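Local coordinates for tetratricopeptide TPR_2 repeat protein (Thermobaculum terrenum, PDB 5DJS), which is a tetratricopeptide-repeat protein of glycosyl transferase family 41, built around a GT-B fold and carrying bound uridine-5'-diphosphate, at residues 170-175 / 242-247; 198-203 / 219-224. The protein carries 1 engineered substitution. One frame throughout, in Å; residues are numbered along the deposited sequence.

Contact 1. Residues 170-175 / 242-247; sequences GELRCH and VDLSWH
The backbones leave the ends of neighbouring parallel strands, 163-169 and 240-243, and come closest where the CA atoms of Gly-170 and Ser-245 lie 6.5 Å apart. Leu-172 is the centre of an inverse gamma turn, a tight kink in the loop 170-175. Ser-245, short enough for this buried spot, turns OG beside its own backbone N (chi1 -72°) and places it 2.8 Å from Glu-171 OE2, a weak hydrogen bond and not a settled one, since the same hydroxyl is also hydrogen-bonded to Ser-169 OG, which may compete for the proton. Glu-171 reaches it through a bent chain: CG takes the crowded position between N and the carbonyl carbon (chi1 51°), and chi2 of -93° swings the carboxylate across. Its other oxygen, OE1, accepts from the backbone N of Met-250. Beside this polar pair, branch tips meet, Leu-172 CD2 lying 4.2 Å from Leu-244 CD2, and both leucines pack on Leu-181 of helix 176-187. Asp-243, the last strand residue, forms an Asx motif, OD1 accepting from Trp-246 N at 3.0 Å through its syn lone pair. Such loops at the carboxyl ends of adjacent parallel strands are characteristic of Rossmann-like domains of the GT-B fold.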
loop_
_atom_site.group_PDB
_atom_site.type_symbol
_atom_site.label_atom_id
_atom_site.label_comp_id
_atom_site.label_asym_id
_atom_site.label_seq_id
_atom_site.Cartn_x
_atom_site.Cartn_y
_atom_site.Cartn_z
ATOM N N GLY A 170 -2.184 7.273 8.599
ATOM C CA GLY A 170 -2.824 8.326 7.815
ATOM C C GLY A 170 -3.686 7.803 6.691
ATOM O O GLY A 170 -4.059 8.567 5.800
ATOM N N GLU A 171 -4.001 6.507 6.708
ATOM C CA GLU A 171 -5.018 5.979 5.807
ATOM C C GLU A 171 -6.052 5.086 6.538
ATOM O O GLU A 171 -6.398 3.982 6.094
ATOM C CB GLU A 171 -4.371 5.330 4.581
ATOM C CG GLU A 171 -3.288 4.331 4.909
ATOM C CD GLU A 171 -1.881 4.914 4.929
ATOM O OE1 GLU A 171 -1.700 6.143 4.789
ATOM O OE2 GLU A 171 -0.935 4.105 5.078
ATOM N N LEU A 172 -6.540 5.621 7.662
ATOM C CA LEU A 172 -7.710 5.115 8.367
ATOM C C LEU A 172 -8.953 5.617 7.650
ATOM O O LEU A 172 -9.523 6.616 8.053
ATOM C CB LEU A 172 -7.719 5.606 9.832
ATOM C CG LEU A 172 -6.551 5.175 10.727
ATOM C CD1 LEU A 172 -6.816 5.583 12.164
ATOM C CD2 LEU A 172 -6.300 3.678 10.647
ATOM N N ARG A 173 -9.330 4.925 6.574
ATOM C CA ARG A 173 -10.481 5.271 5.715
ATOM C C ARG A 173 -10.711 4.126 4.722
ATOM O O ARG A 173 -10.063 3.077 4.844
ATOM C CB ARG A 173 -10.251 6.602 4.966
ATOM C CG ARG A 173 -9.128 6.570 3.939
ATOM C CD ARG A 173 -9.018 7.870 3.152
ATOM N NE ARG A 173 -7.772 7.875 2.393
ATOM C CZ ARG A 173 -6.572 8.175 2.883
ATOM N NH1 ARG A 173 -6.407 8.557 4.147
ATOM N NH2 ARG A 173 -5.518 8.120 2.084
ATOM N N CYS A 174 -11.615 4.319 3.747
ATOM C CA CYS A 174 -11.835 3.355 2.651
ATOM C C CYS A 174 -10.537 3.151 1.890
ATOM O O CYS A 174 -10.251 3.862 0.929
ATOM C CB CYS A 174 -12.934 3.830 1.694
ATOM S SG CYS A 174 -14.586 3.787 2.422
ATOM N N HIS A 175 -9.763 2.173 2.353
ATOM C CA HIS A 175 -8.397 1.960 1.917
ATOM C C HIS A 175 -7.922 0.660 2.555
ATOM O O HIS A 175 -8.271 0.385 3.696
ATOM C CB HIS A 175 -7.516 3.130 2.382
ATOM C CG HIS A 175 -6.083 3.001 1.984
ATOM N ND1 HIS A 175 -5.617 3.351 0.735
ATOM C CD2 HIS A 175 -5.015 2.535 2.662
ATOM C CE1 HIS A 175 -4.318 3.110 0.664
ATOM N NE2 HIS A 175 -3.928 2.615 1.824
ATOM N N VAL A 242 1.481 0.839 17.164
ATOM C CA VAL A 242 1.534 0.115 15.893
ATOM C C VAL A 242 1.515 1.081 14.715
ATOM O O VAL A 242 0.605 1.910 14.579
ATOM C CB VAL A 242 0.379 -0.899 15.742
ATOM C CG1 VAL A 242 0.617 -1.812 14.543
ATOM C CG2 VAL A 242 0.246 -1.750 17.001
ATOM N N ASP A 243 2.552 0.968 13.887
ATOM C CA ASP A 243 2.653 1.696 12.623
ATOM C C ASP A 243 1.901 0.915 11.564
ATOM O O ASP A 243 2.361 -0.133 11.117
ATOM C CB ASP A 243 4.113 1.833 12.191
ATOM C CG ASP A 243 4.254 2.282 10.749
ATOM O OD1 ASP A 243 3.525 3.230 10.346
ATOM O OD2 ASP A 243 5.083 1.671 10.029
ATOM N N LEU A 244 0.759 1.446 11.167
ATOM C CA LEU A 244 -0.045 0.854 10.113
ATOM C C LEU A 244 0.313 1.363 8.721
ATOM O O LEU A 244 0.014 0.676 7.749
ATOM C CB LEU A 244 -1.534 1.110 10.380
ATOM C CG LEU A 244 -2.412 0.024 11.021
ATOM C CD1 LEU A 244 -1.679 -0.955 11.920
ATOM C CD2 LEU A 244 -3.525 0.722 11.783
ATOM N N SER A 245 0.927 2.544 8.617
ATOM C CA SER A 245 1.168 3.174 7.313
ATOM C C SER A 245 2.452 2.757 6.604
ATOM O O SER A 245 2.432 2.549 5.391
ATOM C CB SER A 245 1.114 4.699 7.419
ATOM O OG SER A 245 -0.228 5.138 7.606
ATOM N N TRP A 246 3.557 2.673 7.352
ATOM C CA TRP A 246 4.909 2.372 6.809
ATOM C C TRP A 246 5.302 3.486 5.815
ATOM O O TRP A 246 4.607 4.510 5.664
ATOM C CB TRP A 246 4.958 0.933 6.223
ATOM C CG TRP A 246 6.308 0.358 5.771
ATOM C CD1 TRP A 246 7.266 -0.243 6.533
ATOM C CD2 TRP A 246 6.777 0.285 4.417
ATOM N NE1 TRP A 246 8.323 -0.645 5.735
ATOM C CE2 TRP A 246 8.045 -0.326 4.431
ATOM C CE3 TRP A 246 6.262 0.724 3.200
ATOM C CZ2 TRP A 246 8.796 -0.527 3.250
ATOM C CZ3 TRP A 246 6.998 0.530 2.035
ATOM C CH2 TRP A 246 8.245 -0.091 2.067
ATOM N N HIS A 247 6.448 3.323 5.185
ATOM C CA HIS A 247 6.873 4.190 4.106
ATOM C C HIS A 247 5.880 4.452 2.956
ATOM O O HIS A 247 6.014 5.467 2.290
ATOM C CB HIS A 247 8.181 3.658 3.539
ATOM C CG HIS A 247 9.348 3.850 4.452
ATOM N ND1 HIS A 247 9.812 2.860 5.284
ATOM C CD2 HIS A 247 10.146 4.918 4.655
ATOM C CE1 HIS A 247 10.853 3.310 5.958
ATOM N NE2 HIS A 247 11.077 4.557 5.592
#

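Contact 2. Residues 198-203 / 219-224; sequences YSNDPR and RDVWPL
A single beta bridge joins Ser-199, at the end of strand 193-199, to Asp-220 in the loop before helix 226-236, on the rim of the Rossmann-like sheet. Two backbone bonds make it: Ser-199 N gives to Arg-219 O at 3.3 Å, nearly along the C=O axis, and Val-221 N gives to Ser-199 O at 3.0 Å, from above the carbonyl plane. On one flank the Tyr-198 ring and the Arg-219 chain run side by side in the same direction, Arg-219 CD lying 3.7 Å from Tyr-198 CE1. Val-221, compact and branched, brings CG2 to the edge of that ring, 3.7 Å from Tyr-198 CD1. On the other flank lies the indole of Trp-222. With CG in the crowded position (chi1 67°), it has Pro-223 CD over one face and Pro-202 over the opposite one. The CH-pi contact is nearly vertical, Pro-202 CA standing 3.4 Å from the centroid of the six-membered ring of Trp-222, 5° off the normal.

Further out, Asp-236 OD2 receives a hydrogen bond from the Tyr-198 hydroxyl and a salt bridge from Arg-219 NE, which fixes the two long side chains at their tips, while Leu-229 of helix 226-236 packs against Tyr-198 and Val-221. Next to Pro-202, Asp-201 OD1 accepts from Arg-203 N in an Asx turn, and the carboxylate is gripped side-on in a salt bridge, Arg-203 NE lying 2.9 Å from Asp-201 OD1 and Arg-203 NH2 bonding to OD2.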
loop_
_atom_site.group_PDB
_atom_site.type_symbol
_atom_site.label_atom_id
_atom_site.label_comp_id
_atom_site.label_asym_id
_atom_site.label_seq_id
_atom_site.Cartn_x
_atom_site.Cartn_y
_atom_site.Cartn_z
ATOM N N TYR A 198 -4.821 6.669 16.144
ATOM C CA TYR A 198 -4.299 7.990 15.844
ATOM C C TYR A 198 -4.374 8.188 14.323
ATOM O O TYR A 198 -3.569 7.619 13.567
ATOM C CB TYR A 198 -2.886 8.083 16.382
ATOM C CG TYR A 198 -2.796 7.908 17.891
ATOM C CD1 TYR A 198 -2.916 8.994 18.765
ATOM C CD2 TYR A 198 -2.576 6.651 18.448
ATOM C CE1 TYR A 198 -2.827 8.823 20.144
ATOM C CE2 TYR A 198 -2.477 6.469 19.825
ATOM C CZ TYR A 198 -2.605 7.555 20.669
ATOM O OH TYR A 198 -2.505 7.372 22.032
ATOM N N SER A 199 -5.370 8.968 13.889
ATOM C CA SER A 199 -5.627 9.253 12.455
ATOM C C SER A 199 -4.753 10.395 11.966
ATOM O O SER A 199 -4.932 11.549 12.373
ATOM C CB SER A 199 -7.106 9.617 12.228
ATOM O OG SER A 199 -7.372 10.033 10.888
ATOM N N ASN A 200 -3.842 10.079 11.058
ATOM C CA ASN A 200 -2.878 11.058 10.529
ATOM C C ASN A 200 -3.243 11.674 9.152
ATOM O O ASN A 200 -2.355 12.064 8.374
ATOM C CB ASN A 200 -1.487 10.404 10.475
ATOM C CG ASN A 200 -0.366 11.402 10.244
ATOM O OD1 ASN A 200 0.679 11.050 9.709
ATOM N ND2 ASN A 200 -0.575 12.647 10.650
ATOM N N ASP A 201 -4.541 11.771 8.864
ATOM C CA ASP A 201 -5.020 12.390 7.635
ATOM C C ASP A 201 -6.449 12.867 7.886
ATOM O O ASP A 201 -7.213 12.158 8.539
ATOM C CB ASP A 201 -4.961 11.372 6.504
ATOM C CG ASP A 201 -5.265 11.970 5.155
ATOM O OD1 ASP A 201 -6.458 12.093 4.798
ATOM O OD2 ASP A 201 -4.301 12.282 4.433
ATOM N N PRO A 202 -6.803 14.076 7.402
ATOM C CA PRO A 202 -8.138 14.627 7.677
ATOM C C PRO A 202 -9.318 13.928 6.995
ATOM O O PRO A 202 -10.439 14.046 7.486
ATOM C CB PRO A 202 -8.040 16.085 7.204
ATOM C CG PRO A 202 -6.850 16.150 6.325
ATOM C CD PRO A 202 -5.928 15.044 6.712
ATOM N N ARG A 203 -9.091 13.238 5.877
ATOM C CA ARG A 203 -10.185 12.561 5.173
ATOM C C ARG A 203 -10.930 11.609 6.116
ATOM O O ARG A 203 -10.338 10.693 6.696
ATOM C CB ARG A 203 -9.677 11.789 3.951
ATOM C CG ARG A 203 -9.425 12.655 2.737
ATOM C CD ARG A 203 -8.664 11.891 1.673
ATOM N NE ARG A 203 -7.261 11.687 2.049
ATOM C CZ ARG A 203 -6.308 11.220 1.237
ATOM N NH1 ARG A 203 -6.581 10.892 -0.027
ATOM N NH2 ARG A 203 -5.062 11.079 1.688
ATOM N N ARG A 219 -8.538 10.508 18.946
ATOM C CA ARG A 219 -7.357 11.378 18.595
ATOM C C ARG A 219 -7.066 11.642 17.089
ATOM O O ARG A 219 -6.532 10.776 16.377
ATOM C CB ARG A 219 -6.055 10.887 19.277
ATOM C CG ARG A 219 -6.083 10.960 20.796
ATOM C CD ARG A 219 -6.139 9.595 21.473
ATOM N NE ARG A 219 -6.245 9.761 22.919
ATOM C CZ ARG A 219 -7.326 10.205 23.564
ATOM N NH1 ARG A 219 -8.458 10.508 22.926
ATOM N NH2 ARG A 219 -7.276 10.333 24.885
ATOM N N ASP A 220 -7.413 12.854 16.633
ATOM C CA ASP A 220 -6.986 13.394 15.326
ATOM C C ASP A 220 -5.616 14.071 15.400
ATOM O O ASP A 220 -5.462 15.112 16.037
ATOM C CB ASP A 220 -8.014 14.400 14.796
ATOM C CG ASP A 220 -9.337 13.751 14.448
ATOM O OD1 ASP A 220 -9.345 12.567 14.034
ATOM O OD2 ASP A 220 -10.371 14.431 14.589
ATOM N N VAL A 221 -4.653 13.507 14.678
ATOM C CA VAL A 221 -3.233 13.756 14.895
ATOM C C VAL A 221 -2.543 14.622 13.827
ATOM O O VAL A 221 -1.509 15.241 14.125
ATOM C CB VAL A 221 -2.528 12.392 15.080
ATOM C CG1 VAL A 221 -1.008 12.491 15.065
ATOM C CG2 VAL A 221 -2.990 11.781 16.395
ATOM N N TRP A 222 -3.109 14.713 12.618
ATOM C CA TRP A 222 -2.458 15.437 11.499
ATOM C C TRP A 222 -1.943 16.854 11.834
ATOM O O TRP A 222 -0.827 17.193 11.430
ATOM C CB TRP A 222 -3.315 15.419 10.212
ATOM C CG TRP A 222 -4.604 16.172 10.271
ATOM C CD1 TRP A 222 -4.784 17.495 10.022
ATOM C CD2 TRP A 222 -5.904 15.644 10.604
ATOM N NE1 TRP A 222 -6.109 17.838 10.186
ATOM C CE2 TRP A 222 -6.817 16.721 10.547
ATOM C CE3 TRP A 222 -6.379 14.371 10.967
ATOM C CZ2 TRP A 222 -8.184 16.565 10.819
ATOM C CZ3 TRP A 222 -7.732 14.214 11.245
ATOM C CH2 TRP A 222 -8.620 15.310 11.168
ATOM N N PRO A 223 -2.698 17.652 12.628
ATOM C CA PRO A 223 -2.192 18.999 12.927
ATOM C C PRO A 223 -1.048 19.083 13.945
ATOM O O PRO A 223 -0.488 20.177 14.118
ATOM C CB PRO A 223 -3.426 19.727 13.493
ATOM C CG PRO A 223 -4.576 18.796 13.320
ATOM C CD PRO A 223 -3.980 17.428 13.313
ATOM N N LEU A 224 -0.709 17.972 14.611
ATOM C CA LEU A 224 0.283 17.984 15.696
ATOM C C LEU A 224 1.694 17.764 15.157
ATOM O O LEU A 224 1.861 17.124 14.120
ATOM C CB LEU A 224 -0.040 16.906 16.737
ATOM C CG LEU A 224 -1.462 16.853 17.310
ATOM C CD1 LEU A 224 -1.544 15.736 18.336
ATOM C CD2 LEU A 224 -1.913 18.168 17.927
#

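Both contacts lie at the ends of strands of one six-stranded parallel sheet, their centres 11 Å apart. In chain order, 198-203 and 219-224 fall between 170-175 and 242-247, so contact 2 closes a short local excursion within the longer one that contact 1 spans. Contact 1 gathers two inner strand ends, 163-169 and 240-243, with the side chain of Glu-171 about 11 Å from the UDP; contact 2 lies at the outermost strand, 193-199. They meet directly: Gly-170 packs against Asn-200 and Asp-201, and Asp-201 OD1 forms a long, weak ion pair with Arg-173 NH1, which probably eases the closeness of the Arg-173 and Arg-203 guanidinium groups. The loops following three adjacent strands are thus tied together.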